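Local structure of ribonucleoside-diphosphate reductase subunit beta (Bacillus halodurans C-125, 2RCC) at residues R37-M48 against D105-L115. The protein forms the iron-binding small subunit of a probable class I ribonucleotide reductase, which makes deoxyribonucleotides from ribonucleotides for DNA synthesis. Sequence-based numbering, arbitrary orientation.
Sequences RFSWAYPLYKNM and DSSLAALMSVL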
ATOM      1  N   ARG A  37     -12.758  13.032  -4.985  1.00 15.36           N
ATOM      2  CA  ARG A  37     -14.199  12.915  -5.084  1.00 15.65           C
ATOM      3  C   ARG A  37     -14.913  12.902  -3.748  1.00 16.35           C
ATOM      4  O   ARG A  37     -15.968  13.509  -3.625  1.00 16.33           O
ATOM      5  CB  ARG A  37     -14.558  11.675  -5.881  1.00 13.52           C
ATOM      6  CG  ARG A  37     -16.028  11.426  -6.018  1.00 20.16           C
ATOM      7  CD  ARG A  37     -16.273  10.170  -6.781  1.00 22.25           C
ATOM      8  NE  ARG A  37     -17.697   9.927  -6.981  1.00 31.85           N
ATOM      9  CZ  ARG A  37     -18.460  10.533  -7.896  1.00 30.63           C
ATOM     10  NH1 ARG A  37     -17.981  11.461  -8.708  1.00 32.10           N
ATOM     11  NH2 ARG A  37     -19.747  10.230  -7.981  1.00 33.40           N
ATOM     12  N   PHE A  38     -14.372  12.195  -2.765  1.00 15.74           N
ATOM     13  CA  PHE A  38     -14.981  12.077  -1.433  1.00 17.57           C
ATOM     14  C   PHE A  38     -14.257  12.866  -0.360  1.00 18.62           C
ATOM     15  O   PHE A  38     -13.046  12.675  -0.106  1.00 18.66           O
ATOM     16  CB  PHE A  38     -15.020  10.591  -1.041  1.00 21.32           C
ATOM     17  CG  PHE A  38     -15.804   9.754  -2.009  1.00 15.58           C
ATOM     18  CD1 PHE A  38     -17.175   9.929  -2.145  1.00 19.32           C
ATOM     19  CD2 PHE A  38     -15.175   8.810  -2.800  1.00 18.48           C
ATOM     20  CE1 PHE A  38     -17.913   9.182  -3.079  1.00 19.20           C
ATOM     21  CE2 PHE A  38     -15.890   8.077  -3.731  1.00 19.09           C
ATOM     22  CZ  PHE A  38     -17.273   8.252  -3.864  1.00 21.00           C
ATOM     23  N   SER A  39     -15.006  13.720   0.314  1.00 19.36           N
ATOM     24  CA  SER A  39     -14.470  14.586   1.376  1.00 19.67           C
ATOM     25  C   SER A  39     -13.998  13.823   2.623  1.00 18.57           C
ATOM     26  O   SER A  39     -13.290  14.374   3.448  1.00 19.89           O
ATOM     27  CB  SER A  39     -15.484  15.665   1.738  1.00 19.10           C
ATOM     28  OG  SER A  39     -16.684  15.072   2.200  1.00 21.29           O
ATOM     29  N   TRP A  40     -14.376  12.558   2.749  1.00 18.86           N
ATOM     30  CA  TRP A  40     -13.900  11.692   3.820  1.00 17.80           C
ATOM     31  C   TRP A  40     -12.597  10.936   3.506  1.00 18.40           C
ATOM     32  O   TRP A  40     -12.006  10.369   4.433  1.00 17.28           O
ATOM     33  CB  TRP A  40     -14.964  10.647   4.214  1.00 20.25           C
ATOM     34  CG  TRP A  40     -15.574   9.872   3.124  1.00 15.16           C
ATOM     35  CD1 TRP A  40     -16.739  10.144   2.547  1.00 18.87           C
ATOM     36  CD2 TRP A  40     -15.077   8.675   2.484  1.00 20.25           C
ATOM     37  NE1 TRP A  40     -17.025   9.238   1.584  1.00 20.48           N
ATOM     38  CE2 TRP A  40     -16.030   8.308   1.524  1.00 17.54           C
ATOM     39  CE3 TRP A  40     -13.915   7.901   2.609  1.00 21.35           C
ATOM     40  CZ2 TRP A  40     -15.869   7.202   0.683  1.00 17.03           C
ATOM     41  CZ3 TRP A  40     -13.754   6.795   1.787  1.00 18.91           C
ATOM     42  CH2 TRP A  40     -14.718   6.461   0.825  1.00 20.45           C
ATOM     43  N   ALA A  41     -12.131  10.948   2.247  1.00 15.76           N
ATOM     44  CA  ALA A  41     -10.940  10.153   1.875  1.00 16.86           C
ATOM     45  C   ALA A  41      -9.662  10.695   2.479  1.00 13.21           C
ATOM     46  O   ALA A  41      -8.896   9.913   3.003  1.00 17.11           O
ATOM     47  CB  ALA A  41     -10.778  10.018   0.333  1.00 15.61           C
ATOM     48  N   TYR A  42      -9.442  12.006   2.457  1.00 17.51           N
ATOM     49  CA  TYR A  42      -8.175  12.580   2.972  1.00 14.15           C
ATOM     50  C   TYR A  42      -8.121  12.500   4.480  1.00 17.11           C
ATOM     51  O   TYR A  42      -7.068  12.145   5.011  1.00 16.40           O
ATOM     52  CB  TYR A  42      -7.894  14.003   2.448  1.00 17.37           C
ATOM     53  CG  TYR A  42      -6.463  14.552   2.521  1.00 20.17           C
ATOM     54  CD1 TYR A  42      -5.320  13.730   2.694  1.00 21.34           C
ATOM     55  CD2 TYR A  42      -6.233  15.893   2.254  1.00 18.29           C
ATOM     56  CE1 TYR A  42      -3.998  14.286   2.701  1.00 24.49           C
ATOM     57  CE2 TYR A  42      -4.924  16.435   2.225  1.00 21.64           C
ATOM     58  CZ  TYR A  42      -3.816  15.648   2.463  1.00 20.61           C
ATOM     59  OH  TYR A  42      -2.547  16.244   2.403  1.00 24.34           O
ATOM     60  N   PRO A  43      -9.216  12.874   5.174  1.00 18.82           N
ATOM     61  CA  PRO A  43      -9.259  12.624   6.608  1.00 19.60           C
ATOM     62  C   PRO A  43      -9.015  11.164   7.006  1.00 19.07           C
ATOM     63  O   PRO A  43      -8.342  10.918   7.998  1.00 19.99           O
ATOM     64  CB  PRO A  43     -10.666  13.057   6.988  1.00 19.99           C
ATOM     65  CG  PRO A  43     -11.050  14.021   5.997  1.00 21.08           C
ATOM     66  CD  PRO A  43     -10.403  13.650   4.749  1.00 20.15           C
ATOM     67  N   LEU A  44      -9.551  10.201   6.257  1.00 21.30           N
ATOM     68  CA  LEU A  44      -9.280   8.785   6.535  1.00 18.02           C
ATOM     69  C   LEU A  44      -7.789   8.441   6.360  1.00 18.27           C
ATOM     70  O   LEU A  44      -7.175   7.811   7.219  1.00 15.87           O
ATOM     71  CB  LEU A  44     -10.166   7.895   5.653  1.00 19.43           C
ATOM     72  CG  LEU A  44      -9.987   6.386   5.776  1.00 23.17           C
ATOM     73  CD1 LEU A  44     -10.098   5.886   7.236  1.00 17.34           C
ATOM     74  CD2 LEU A  44     -11.012   5.754   4.882  1.00 19.14           C
ATOM     75  N   TYR A  45      -7.189   8.867   5.256  1.00 15.36           N
ATOM     76  CA  TYR A  45      -5.769   8.691   5.069  1.00 14.50           C
ATOM     77  C   TYR A  45      -4.959   9.222   6.249  1.00 17.29           C
ATOM     78  O   TYR A  45      -4.093   8.519   6.794  1.00 17.93           O
ATOM     79  CB  TYR A  45      -5.288   9.358   3.758  1.00 12.66           C
ATOM     80  CG  TYR A  45      -3.793   9.489   3.659  1.00 15.38           C
ATOM     81  CD1 TYR A  45      -2.979   8.431   3.235  1.00 16.89           C
ATOM     82  CD2 TYR A  45      -3.166  10.652   4.038  1.00 18.33           C
ATOM     83  CE1 TYR A  45      -1.613   8.573   3.172  1.00 15.51           C
ATOM     84  CE2 TYR A  45      -1.834  10.765   4.008  1.00 17.59           C
ATOM     85  CZ  TYR A  45      -1.050   9.744   3.560  1.00 13.95           C
ATOM     86  OH  TYR A  45       0.315   9.970   3.544  1.00 16.43           O
ATOM     87  N   LYS A  46      -5.273  10.435   6.664  1.00 19.44           N
ATOM     88  CA  LYS A  46      -4.578  11.115   7.779  1.00 17.33           C
ATOM     89  C   LYS A  46      -4.712  10.336   9.102  1.00 21.84           C
ATOM     90  O   LYS A  46      -3.743  10.247   9.856  1.00 19.80           O
ATOM     91  CB  LYS A  46      -5.098  12.539   7.957  1.00 20.32           C
ATOM     92  CG  LYS A  46      -4.718  13.491   6.845  1.00 28.11           C
ATOM     93  CD  LYS A  46      -5.438  14.835   6.967  1.00 24.79           C
ATOM     94  CE  LYS A  46      -5.008  15.782   5.841  1.00 34.87           C
ATOM     95  NZ  LYS A  46      -5.699  17.117   5.886  1.00 40.37           N
ATOM     96  N   ASN A  47      -5.888   9.759   9.345  1.00 18.85           N
ATOM     97  CA  ASN A  47      -6.108   8.979  10.559  0.50 19.75           C
ATOM     98  C   ASN A  47      -5.319   7.673  10.491  1.00 21.88           C
ATOM     99  O   ASN A  47      -4.719   7.275  11.480  1.00 24.14           O
ATOM    100  CB  ASN A  47      -7.607   8.735  10.827  0.50 22.32           C
ATOM    101  CG  ASN A  47      -8.357  10.001  11.253  0.50 18.21           C
ATOM    102  OD1 ASN A  47      -7.834  10.864  11.956  0.50 33.74           O
ATOM    103  ND2 ASN A  47      -9.622  10.082  10.860  0.50 35.38           N
HETATM  104  N   MSE A  48      -5.278   7.030   9.330  1.00 20.11           N
HETATM  105  CA  MSE A  48      -4.493   5.808   9.178  1.00 24.27           C
HETATM  106  C   MSE A  48      -2.985   6.066   9.406  1.00 25.71           C
HETATM  107  O   MSE A  48      -2.320   5.294  10.105  1.00 20.75           O
HETATM  108  CB  MSE A  48      -4.725   5.192   7.820  1.00 24.97           C
HETATM  109  CG  MSE A  48      -6.104   4.675   7.659  1.00 24.99           C
HETATM  110 SE   MSE A  48      -6.411   3.893   5.902  0.75 28.44          SE
HETATM  111  CE  MSE A  48      -5.809   2.170   6.229  1.00 31.37           C
ATOM    112  N   ASP A 105     -10.992   5.466  -8.957  1.00 14.81           N
ATOM    113  CA  ASP A 105     -10.749   6.632  -8.092  1.00 15.90           C
ATOM    114  C   ASP A 105      -9.366   6.418  -7.558  1.00 15.68           C
ATOM    115  O   ASP A 105      -9.117   5.397  -6.865  1.00 14.19           O
ATOM    116  CB  ASP A 105     -11.776   6.743  -6.962  1.00 14.29           C
ATOM    117  CG  ASP A 105     -11.565   7.969  -6.044  1.00 17.02           C
ATOM    118  OD1 ASP A 105     -10.458   8.159  -5.523  1.00 16.94           O
ATOM    119  OD2 ASP A 105     -12.551   8.680  -5.751  1.00 19.94           O
ATOM    120  N   SER A 106      -8.477   7.374  -7.838  1.00 15.99           N
ATOM    121  CA  SER A 106      -7.076   7.262  -7.448  1.00 14.03           C
ATOM    122  C   SER A 106      -6.886   7.334  -5.947  1.00 13.12           C
ATOM    123  O   SER A 106      -5.945   6.703  -5.426  1.00 12.63           O
ATOM    124  CB  SER A 106      -6.206   8.311  -8.137  1.00 12.56           C
ATOM    125  OG  SER A 106      -6.666   9.611  -7.876  1.00 14.16           O
ATOM    126  N   SER A 107      -7.735   8.113  -5.252  1.00 13.65           N
ATOM    127  CA  SER A 107      -7.681   8.207  -3.791  1.00 11.97           C
ATOM    128  C   SER A 107      -8.061   6.881  -3.139  1.00 13.14           C
ATOM    129  O   SER A 107      -7.427   6.465  -2.178  1.00 13.29           O
ATOM    130  CB  SER A 107      -8.510   9.367  -3.202  1.00 16.24           C
ATOM    131  OG  SER A 107      -9.898   9.145  -3.336  1.00 12.19           O
ATOM    132  N   LEU A 108      -9.091   6.208  -3.646  1.00 15.44           N
ATOM    133  CA  LEU A 108      -9.481   4.916  -3.100  1.00 14.25           C
ATOM    134  C   LEU A 108      -8.426   3.848  -3.423  1.00 16.04           C
ATOM    135  O   LEU A 108      -8.127   3.000  -2.574  1.00 14.26           O
ATOM    136  CB  LEU A 108     -10.867   4.485  -3.625  1.00 15.27           C
ATOM    137  CG  LEU A 108     -12.042   5.443  -3.294  1.00 12.64           C
ATOM    138  CD1 LEU A 108     -13.387   4.870  -3.761  1.00  9.27           C
ATOM    139  CD2 LEU A 108     -12.120   5.780  -1.808  1.00 14.02           C
ATOM    140  N   ALA A 109      -7.860   3.881  -4.639  1.00 13.50           N
ATOM    141  CA  ALA A 109      -6.762   2.964  -5.004  1.00 11.92           C
ATOM    142  C   ALA A 109      -5.605   3.157  -4.042  1.00 12.87           C
ATOM    143  O   ALA A 109      -5.035   2.183  -3.564  1.00 14.50           O
ATOM    144  CB  ALA A 109      -6.351   3.162  -6.458  1.00 14.96           C
ATOM    145  N   ALA A 110      -5.261   4.405  -3.715  1.00 12.61           N
ATOM    146  CA  ALA A 110      -4.173   4.668  -2.765  1.00  9.84           C
ATOM    147  C   ALA A 110      -4.483   4.092  -1.367  1.00 12.24           C
ATOM    148  O   ALA A 110      -3.607   3.504  -0.679  1.00 12.63           O
ATOM    149  CB  ALA A 110      -3.901   6.167  -2.672  1.00 10.04           C
ATOM    150  N   LEU A 111      -5.709   4.270  -0.926  1.00 10.19           N
ATOM    151  CA  LEU A 111      -6.104   3.744   0.393  1.00 10.70           C
ATOM    152  C   LEU A 111      -6.035   2.210   0.410  1.00 12.09           C
ATOM    153  O   LEU A 111      -5.680   1.620   1.411  1.00 13.69           O
ATOM    154  CB  LEU A 111      -7.461   4.309   0.821  1.00 10.40           C
ATOM    155  CG  LEU A 111      -7.575   5.794   1.183  1.00  9.81           C
ATOM    156  CD1 LEU A 111      -9.074   6.196   1.234  1.00 15.79           C
ATOM    157  CD2 LEU A 111      -6.802   6.065   2.498  1.00 11.92           C
HETATM  158  N   MSE A 112      -6.321   1.574  -0.710  1.00 12.53           N
HETATM  159  CA  MSE A 112      -6.167   0.105  -0.806  1.00 11.99           C
HETATM  160  C   MSE A 112      -4.702  -0.299  -0.674  1.00 14.51           C
HETATM  161  O   MSE A 112      -4.407  -1.314  -0.061  1.00 13.35           O
HETATM  162  CB  MSE A 112      -6.796  -0.452  -2.075  1.00 15.41           C
HETATM  163  CG  MSE A 112      -8.300  -0.351  -2.169  1.00 14.41           C
HETATM  164 SE   MSE A 112      -9.267  -1.124  -0.682  0.75 13.57          SE
HETATM  165  CE  MSE A 112      -8.796  -3.024  -0.890  1.00 22.98           C
ATOM    166  N   SER A 113      -3.784   0.526  -1.188  1.00 15.46           N
ATOM    167  CA  SER A 113      -2.357   0.300  -1.001  1.00 12.97           C
ATOM    168  C   SER A 113      -1.983   0.381   0.495  1.00 15.07           C
ATOM    169  O   SER A 113      -1.259  -0.471   0.996  1.00 13.00           O
ATOM    170  CB  SER A 113      -1.522   1.272  -1.857  1.00 13.92           C
ATOM    171  OG  SER A 113      -0.158   1.174  -1.570  1.00 17.51           O
ATOM    172  N   VAL A 114      -2.480   1.402   1.187  1.00 12.34           N
ATOM    173  CA  VAL A 114      -2.243   1.564   2.616  1.00 13.33           C
ATOM    174  C   VAL A 114      -2.840   0.342   3.349  1.00 13.39           C
ATOM    175  O   VAL A 114      -2.163  -0.230   4.172  1.00 13.80           O
ATOM    176  CB  VAL A 114      -2.836   2.894   3.176  1.00 16.40           C
ATOM    177  CG1 VAL A 114      -2.664   2.963   4.706  1.00 10.69           C
ATOM    178  CG2 VAL A 114      -2.271   4.117   2.450  1.00  9.25           C
ATOM    179  N   LEU A 115      -4.021  -0.138   2.959  1.00 13.15           N
ATOM    180  CA  LEU A 115      -4.636  -1.324   3.608  1.00 13.34           C
ATOM    181  C   LEU A 115      -3.783  -2.574   3.445  1.00 17.88           C
ATOM    182  O   LEU A 115      -3.626  -3.371   4.376  1.00 17.05           O
ATOM    183  CB  LEU A 115      -6.063  -1.689   3.063  1.00 15.55           C
ATOM    184  CG  LEU A 115      -7.246  -1.152   3.843  1.00 21.68           C
ATOM    185  CD1 LEU A 115      -7.257   0.364   3.827  1.00 29.46           C
ATOM    186  CD2 LEU A 115      -8.590  -1.697   3.381  1.00 16.49           C
TER
HETATM  187  O   HOH W   1     -11.128  11.162  -6.599  1.00 21.91           O
HETATM  188  O   HOH W   2     -12.263  10.153  -3.356  1.00 23.49           O
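R37 lays its CB 3.6 Å from OD2 of D105, but the guanidinium leads away to the backbone oxygen of S19. Water carries the polar link instead: one molecule accepts from R37 N and donates, weakly, to D105 OD2, and a second, 2.8 Å from D105 OD2, takes the N-H of F38 and donates to S107 OG. The other oxygen, OD1, N-caps helix 106-133, accepting from L108 N (3.0 Å) and, weakly, from S107 N. With an alanine here, the helix-end N-H groups would probably lose their cap and the two waters their shared acceptor. F38 and W40 then reach the two methyls of L108, CH2 of W40 lying 3.8 Å from CD2 of L108. Beyond them the contact illustrates near-parallel helix packing in the ferritin-like fold, the axes of segments 41-48 and 106-115 being inclined by 17°. L111 is the knob, seated in a hole formed by A41, L44, Y45 and M48, with CD2 against CB of Y45. The Y45 hydroxyl is hydrogen-bonded to Q124 of the second subunit. Selenomethionine M48, bent at its last torsion (chi3 86°), brings CE to 3.6 Å from CG1 of V114 and tightly against CD1 of L115, whose side chain neighbours H223, an iron ligand by similarity.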